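Local coordinates for uncharacterized protein (Methanosarcina mazei, PDB 3R6A) that is of unknown function but has the fold of the glyoxalase/bleomycin resistance protein/dioxygenase superfamily, at residues 43-48 / 52-57; 82-85 / 89-92. All blocks are in the same frame, centred on the assembly; numbering follows the deposited sequence.

Interaction 1: 43-48 / 52-57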
ATOM      1  N   VAL B  43      -6.382  17.231   7.594  1.00 27.84           N
ATOM      2  CA  VAL B  43      -5.973  16.125   6.738  1.00 24.84           C
ATOM      3  C   VAL B  43      -7.009  15.972   5.635  1.00 22.81           C
ATOM      4  O   VAL B  43      -8.210  16.040   5.895  1.00 20.98           O
ATOM      5  CB  VAL B  43      -5.873  14.801   7.532  1.00 28.29           C
ATOM      6  CG1 VAL B  43      -5.538  13.657   6.598  1.00 29.19           C
ATOM      7  CG2 VAL B  43      -4.801  14.921   8.607  1.00 29.49           C
ATOM      8  N   GLU B  44      -6.535  15.794   4.405  1.00 19.73           N
ATOM      9  CA  GLU B  44      -7.415  15.621   3.255  1.00 19.97           C
ATOM     10  C   GLU B  44      -7.152  14.235   2.673  1.00 17.86           C
ATOM     11  O   GLU B  44      -5.999  13.808   2.578  1.00 18.15           O
ATOM     12  CB  GLU B  44      -7.129  16.673   2.179  1.00 22.54           C
ATOM     13  CG  GLU B  44      -7.326  18.135   2.596  1.00 26.78           C
ATOM     14  CD  GLU B  44      -8.746  18.459   3.027  1.00 28.79           C
ATOM     15  OE1 GLU B  44      -9.699  17.875   2.467  1.00 30.35           O
ATOM     16  OE2 GLU B  44      -8.912  19.321   3.920  1.00 32.18           O
ATOM     17  N   LEU B  45      -8.217  13.549   2.277  1.00 14.43           N
ATOM     18  CA  LEU B  45      -8.097  12.206   1.724  1.00 15.93           C
ATOM     19  C   LEU B  45      -8.615  12.103   0.293  1.00 15.91           C
ATOM     20  O   LEU B  45      -9.723  12.544  -0.004  1.00 16.68           O
ATOM     21  CB  LEU B  45      -8.875  11.222   2.600  1.00 15.83           C
ATOM     22  CG  LEU B  45      -8.786   9.744   2.219  1.00 18.55           C
ATOM     23  CD1 LEU B  45      -7.366   9.252   2.464  1.00 17.94           C
ATOM     24  CD2 LEU B  45      -9.775   8.932   3.039  1.00 18.12           C
ATOM     25  N   ALA B  46      -7.811  11.512  -0.584  1.00 14.58           N
ATOM     26  CA  ALA B  46      -8.210  11.316  -1.975  1.00 14.15           C
ATOM     27  C   ALA B  46      -7.844   9.900  -2.400  1.00 14.59           C
ATOM     28  O   ALA B  46      -6.930   9.293  -1.839  1.00 15.59           O
ATOM     29  CB  ALA B  46      -7.502  12.320  -2.877  1.00 15.45           C
ATOM     30  N   GLN B  47      -8.568   9.358  -3.372  1.00 14.08           N
ATOM     31  CA  GLN B  47      -8.235   8.030  -3.872  1.00 13.20           C
ATOM     32  C   GLN B  47      -8.130   8.079  -5.381  1.00 14.78           C
ATOM     33  O   GLN B  47      -9.020   8.600  -6.053  1.00 15.71           O
ATOM     34  CB  GLN B  47      -9.288   6.985  -3.491  1.00 13.31           C
ATOM     35  CG  GLN B  47      -8.878   5.565  -3.931  1.00 14.73           C
ATOM     36  CD  GLN B  47      -9.929   4.510  -3.637  1.00 16.36           C
ATOM     37  OE1 GLN B  47     -10.663   4.609  -2.660  1.00 18.09           O
ATOM     38  NE2 GLN B  47      -9.992   3.482  -4.482  1.00 16.00           N
ATOM     39  N   ILE B  48      -7.030   7.558  -5.910  1.00 14.03           N
ATOM     40  CA  ILE B  48      -6.828   7.496  -7.352  1.00 15.45           C
ATOM     41  C   ILE B  48      -6.361   6.065  -7.598  1.00 14.30           C
ATOM     42  O   ILE B  48      -5.384   5.615  -6.992  1.00 13.32           O
ATOM     43  CB  ILE B  48      -5.788   8.537  -7.815  1.00 14.99           C
ATOM     44  CG1 ILE B  48      -5.600   8.434  -9.330  1.00 19.45           C
ATOM     45  CG2 ILE B  48      -4.488   8.356  -7.061  1.00 17.60           C
ATOM     46  CD1 ILE B  48      -4.952   9.652  -9.940  1.00 20.01           C
ATOM     47  N   LEU B  52      -4.374   5.623  -1.894  1.00 13.32           N
ATOM     48  CA  LEU B  52      -5.044   6.573  -1.024  1.00 14.11           C
ATOM     49  C   LEU B  52      -4.018   7.656  -0.750  1.00 14.50           C
ATOM     50  O   LEU B  52      -2.955   7.376  -0.190  1.00 14.74           O
ATOM     51  CB  LEU B  52      -5.456   5.931   0.309  1.00 14.80           C
ATOM     52  CG  LEU B  52      -6.699   5.043   0.363  1.00 18.48           C
ATOM     53  CD1 LEU B  52      -6.862   4.483   1.776  1.00 20.85           C
ATOM     54  CD2 LEU B  52      -7.928   5.856  -0.022  1.00 20.13           C
ATOM     55  N   LEU B  53      -4.321   8.881  -1.172  1.00 13.42           N
ATOM     56  CA  LEU B  53      -3.434  10.014  -0.945  1.00 14.90           C
ATOM     57  C   LEU B  53      -3.920  10.759   0.293  1.00 16.12           C
ATOM     58  O   LEU B  53      -5.056  11.239   0.334  1.00 14.34           O
ATOM     59  CB  LEU B  53      -3.444  10.961  -2.148  1.00 16.83           C
ATOM     60  CG  LEU B  53      -2.756  10.502  -3.429  1.00 20.64           C
ATOM     61  CD1 LEU B  53      -3.000  11.535  -4.531  1.00 23.04           C
ATOM     62  CD2 LEU B  53      -1.256  10.331  -3.182  1.00 23.05           C
ATOM     63  N   ILE B  54      -3.057  10.840   1.303  1.00 14.38           N
ATOM     64  CA  ILE B  54      -3.375  11.520   2.554  1.00 15.37           C
ATOM     65  C   ILE B  54      -2.492  12.764   2.614  1.00 15.25           C
ATOM     66  O   ILE B  54      -1.267  12.653   2.620  1.00 14.50           O
ATOM     67  CB  ILE B  54      -3.072  10.595   3.748  1.00 17.01           C
ATOM     68  CG1 ILE B  54      -3.837   9.279   3.569  1.00 19.82           C
ATOM     69  CG2 ILE B  54      -3.459  11.277   5.056  1.00 17.96           C
ATOM     70  CD1 ILE B  54      -3.492   8.223   4.587  1.00 21.10           C
ATOM     71  N   ALA B  55      -3.115  13.942   2.648  1.00 15.42           N
ATOM     72  CA  ALA B  55      -2.371  15.197   2.660  1.00 16.77           C
ATOM     73  C   ALA B  55      -2.539  16.010   3.934  1.00 16.50           C
ATOM     74  O   ALA B  55      -3.615  16.053   4.524  1.00 17.51           O
ATOM     75  CB  ALA B  55      -2.774  16.045   1.453  1.00 16.67           C
ATOM     76  N   GLY B  56      -1.455  16.660   4.343  1.00 19.23           N
ATOM     77  CA  GLY B  56      -1.477  17.478   5.542  1.00 21.85           C
ATOM     78  C   GLY B  56      -0.063  17.813   5.977  1.00 22.79           C
ATOM     79  O   GLY B  56       0.903  17.374   5.352  1.00 22.94           O
ATOM     80  N   SER B  57       0.065  18.589   7.047  1.00 24.84           N
ATOM     81  CA  SER B  57       1.382  18.966   7.552  1.00 27.51           C
ATOM     82  C   SER B  57       2.104  17.722   8.047  1.00 28.26           C
ATOM     83  O   SER B  57       1.469  16.724   8.386  1.00 29.08           O
ATOM     84  CB  SER B  57       1.244  19.957   8.706  1.00 26.53           C
ATOM     85  OG  SER B  57       0.562  19.359   9.796  1.00 27.30           O
TER
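Glu-44 and Ala-55 face each other as a hydrogen-bonded pair of an antiparallel beta hairpin, and Ala-46 and Leu-53 form the next such pair. Within each, two backbone bonds run in opposite senses: Ala-55 N reaches Glu-44 O at 2.9 Å, while Leu-53 N comes to Ala-46 O at 2.7 Å.

Between the pairs, the side chains of Leu-45 and Ile-54 lie alongside one another, with Leu-45 CD1 3.7 Å from Ile-54 CG1. Packing is tighter toward Val-43, where chi1 of 176° sets CG1 beside the carbonyl carbon and leaves it against Ile-54 CG2 at 3.5 Å. Leu-52 CD2 lies against the aliphatic part of Gln-47, 3.9 Å from its CB. On the other face, Leu-53 and Ala-55 are covered by helix 17-27.

The looser side is at Glu-44, whose side chain bends away from the partner strand into an exposed position and forms a salt bridge with Arg-35. Gln-47 likewise sends NE2 to Ser-49 O in the turn. The two pairs thus satisfy each other's backbone, Leu-52 and Ile-54 turn theirs to strand 5-14 and Gln-47 to Met-34, apolar branches fill the contact, and charge is settled outside it.

Interaction 2: 82-85 / 89-92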
ATOM      1  N   PHE B  82     -12.811 -12.769  13.075  1.00 23.77           N
ATOM      2  CA  PHE B  82     -11.671 -13.547  12.602  1.00 22.61           C
ATOM      3  C   PHE B  82     -10.376 -13.031  13.216  1.00 21.61           C
ATOM      4  O   PHE B  82      -9.570 -13.801  13.736  1.00 21.31           O
ATOM      5  CB  PHE B  82     -11.561 -13.466  11.075  1.00 23.43           C
ATOM      6  CG  PHE B  82     -10.335 -14.137  10.519  1.00 24.68           C
ATOM      7  CD1 PHE B  82     -10.314 -15.511  10.301  1.00 26.47           C
ATOM      8  CD2 PHE B  82      -9.185 -13.398  10.248  1.00 23.96           C
ATOM      9  CE1 PHE B  82      -9.165 -16.142   9.820  1.00 27.59           C
ATOM     10  CE2 PHE B  82      -8.031 -14.018   9.769  1.00 25.55           C
ATOM     11  CZ  PHE B  82      -8.021 -15.393   9.554  1.00 26.70           C
ATOM     12  N   LEU B  83     -10.181 -11.719  13.154  1.00 21.65           N
ATOM     13  CA  LEU B  83      -8.965 -11.115  13.678  1.00 21.14           C
ATOM     14  C   LEU B  83      -8.756 -11.364  15.172  1.00 21.65           C
ATOM     15  O   LEU B  83      -7.659 -11.725  15.596  1.00 21.48           O
ATOM     16  CB  LEU B  83      -8.968  -9.616  13.368  1.00 20.64           C
ATOM     17  CG  LEU B  83      -8.795  -9.303  11.874  1.00 20.51           C
ATOM     18  CD1 LEU B  83      -9.219  -7.870  11.581  1.00 18.86           C
ATOM     19  CD2 LEU B  83      -7.336  -9.516  11.474  1.00 20.84           C
ATOM     20  N   GLU B  84      -9.807 -11.187  15.964  1.00 22.80           N
ATOM     21  CA  GLU B  84      -9.701 -11.398  17.405  1.00 26.32           C
ATOM     22  C   GLU B  84      -9.398 -12.856  17.741  1.00 26.95           C
ATOM     23  O   GLU B  84      -8.773 -13.146  18.760  1.00 28.63           O
ATOM     24  CB  GLU B  84     -10.997 -10.973  18.099  1.00 27.21           C
ATOM     25  CG  GLU B  84     -11.361  -9.517  17.887  1.00 32.17           C
ATOM     26  CD  GLU B  84     -12.659  -9.140  18.574  1.00 33.65           C
ATOM     27  OE1 GLU B  84     -13.653  -9.878  18.408  1.00 35.68           O
ATOM     28  OE2 GLU B  84     -12.688  -8.105  19.271  1.00 36.06           O
ATOM     29  N   GLU B  85      -9.845 -13.768  16.886  1.00 28.34           N
ATOM     30  CA  GLU B  85      -9.617 -15.193  17.105  1.00 30.42           C
ATOM     31  C   GLU B  85      -8.290 -15.630  16.502  1.00 31.10           C
ATOM     32  O   GLU B  85      -7.917 -16.803  16.581  1.00 31.18           O
ATOM     33  CB  GLU B  85     -10.751 -16.012  16.479  1.00 33.33           C
ATOM     34  CG  GLU B  85     -12.138 -15.532  16.868  1.00 37.85           C
ATOM     35  CD  GLU B  85     -13.243 -16.389  16.287  1.00 39.63           C
ATOM     36  OE1 GLU B  85     -13.153 -16.757  15.095  1.00 41.39           O
ATOM     37  OE2 GLU B  85     -14.211 -16.685  17.021  1.00 42.47           O
ATOM     38  N   GLU B  89      -5.174  -7.463  17.514  1.00 25.05           N
ATOM     39  CA  GLU B  89      -5.741  -6.547  18.499  1.00 24.61           C
ATOM     40  C   GLU B  89      -6.488  -5.420  17.794  1.00 23.28           C
ATOM     41  O   GLU B  89      -5.926  -4.756  16.921  1.00 19.56           O
ATOM     42  CB  GLU B  89      -4.628  -5.939  19.355  1.00 27.73           C
ATOM     43  CG  GLU B  89      -3.790  -6.950  20.123  1.00 33.90           C
ATOM     44  CD  GLU B  89      -4.433  -7.375  21.427  1.00 36.74           C
ATOM     45  OE1 GLU B  89      -5.601  -7.819  21.408  1.00 40.34           O
ATOM     46  OE2 GLU B  89      -3.765  -7.265  22.476  1.00 40.63           O
ATOM     47  N   ILE B  90      -7.749  -5.208  18.159  1.00 19.46           N
ATOM     48  CA  ILE B  90      -8.518  -4.122  17.560  1.00 20.88           C
ATOM     49  C   ILE B  90      -8.165  -2.899  18.394  1.00 21.24           C
ATOM     50  O   ILE B  90      -8.565  -2.808  19.556  1.00 20.54           O
ATOM     51  CB  ILE B  90     -10.033  -4.377  17.655  1.00 21.44           C
ATOM     52  CG1 ILE B  90     -10.363  -5.771  17.120  1.00 24.19           C
ATOM     53  CG2 ILE B  90     -10.788  -3.304  16.880  1.00 21.77           C
ATOM     54  CD1 ILE B  90      -9.966  -5.996  15.676  1.00 24.19           C
ATOM     55  N   ILE B  91      -7.416  -1.961  17.815  1.00 20.30           N
ATOM     56  CA  ILE B  91      -6.995  -0.781  18.559  1.00 21.32           C
ATOM     57  C   ILE B  91      -7.827   0.491  18.390  1.00 21.55           C
ATOM     58  O   ILE B  91      -7.674   1.437  19.165  1.00 22.86           O
ATOM     59  CB  ILE B  91      -5.505  -0.463  18.277  1.00 22.96           C
ATOM     60  CG1 ILE B  91      -5.296  -0.181  16.793  1.00 24.02           C
ATOM     61  CG2 ILE B  91      -4.632  -1.650  18.703  1.00 23.76           C
ATOM     62  CD1 ILE B  91      -3.848   0.079  16.429  1.00 26.43           C
ATOM     63  N   ARG B  92      -8.707   0.519  17.390  1.00 19.95           N
ATOM     64  CA  ARG B  92      -9.580   1.670  17.153  1.00 21.86           C
ATOM     65  C   ARG B  92     -10.864   1.197  16.494  1.00 19.99           C
ATOM     66  O   ARG B  92     -10.813   0.439  15.537  1.00 17.38           O
ATOM     67  CB  ARG B  92      -8.938   2.688  16.209  1.00 26.54           C
ATOM     68  CG  ARG B  92      -7.763   3.452  16.749  1.00 32.15           C
ATOM     69  CD  ARG B  92      -7.408   4.568  15.779  1.00 36.55           C
ATOM     70  NE  ARG B  92      -8.515   5.508  15.604  1.00 40.66           N
ATOM     71  CZ  ARG B  92      -9.027   6.255  16.579  1.00 42.84           C
ATOM     72  NH1 ARG B  92      -8.535   6.178  17.808  1.00 44.59           N
ATOM     73  NH2 ARG B  92     -10.028   7.088  16.326  1.00 45.38           N
TER
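This is a small van der Waals contact in which Leu-83 and Glu-84, at the C-terminal end of helix 76-84, meet Ile-90 near the start of strand 89-97, an outermost strand of the sheet within this chain. Three residues separate the two segments, and only 124 Å² of surface is buried between them.

Ile-90 is its centre, met by two successive helix residues. Its CD1 approaches Leu-83 CB at 4.4 Å, a loose van der Waals distance, while its CG1 lies beside the Glu-84 side chain, from CG to the carboxylate, 4.0 Å from Glu-84 CG and 3.9 Å from Glu-84 OE2. The side chains of Glu-84 and Ile-90 cross at about a right angle. In Ile-90 CG1 stands anti to the carbonyl carbon (chi1 -51°), and a further turn at chi2 of -60° brings CD1 toward Leu-83 while CG1 stays beside Glu-84, which explains how one branch can serve both neighbours.

The surroundings divide the contact into a buried and an exposed side. Leu-83 is buried, packing on Met-103 of strand 100-106 and on Phe-23 of the second subunit, and Ile-90 also touches Val-105. Backbone bonds between Glu-89 and Arg-106 and between Ile-91 and Thr-104 hold the strand to its neighbour, and Ile-91 and Arg-92 both face Thr-104 in a classic beta bulge.

Glu-84 lies at the exposed edge, where OE2 forms a salt bridge with Lys-80 one helical turn earlier. The carboxylate therefore finds its charge partner within the helix, and what it and its methylene chain offer Ile-90 is van der Waals contact alone.

Overall arrangement
Interactions 1 and 2 show two ways of joining neighbouring segments within one fold: a hairpin linked by paired backbone bonds, and a helix end meeting a strand through side chains alone. They follow one another along the chain and lie on opposite sides of its centre, with their own centres 26 Å apart and nearest atoms about 12 Å apart, so neither touches the other. Both reach the same mixed sheet. Interaction 1 is about 9 Å from the chain centre, measured centre to centre, and interaction 2 about 17 Å. The second subunit packs on residues of 82-85, whereas it touches neither segment of interaction 1.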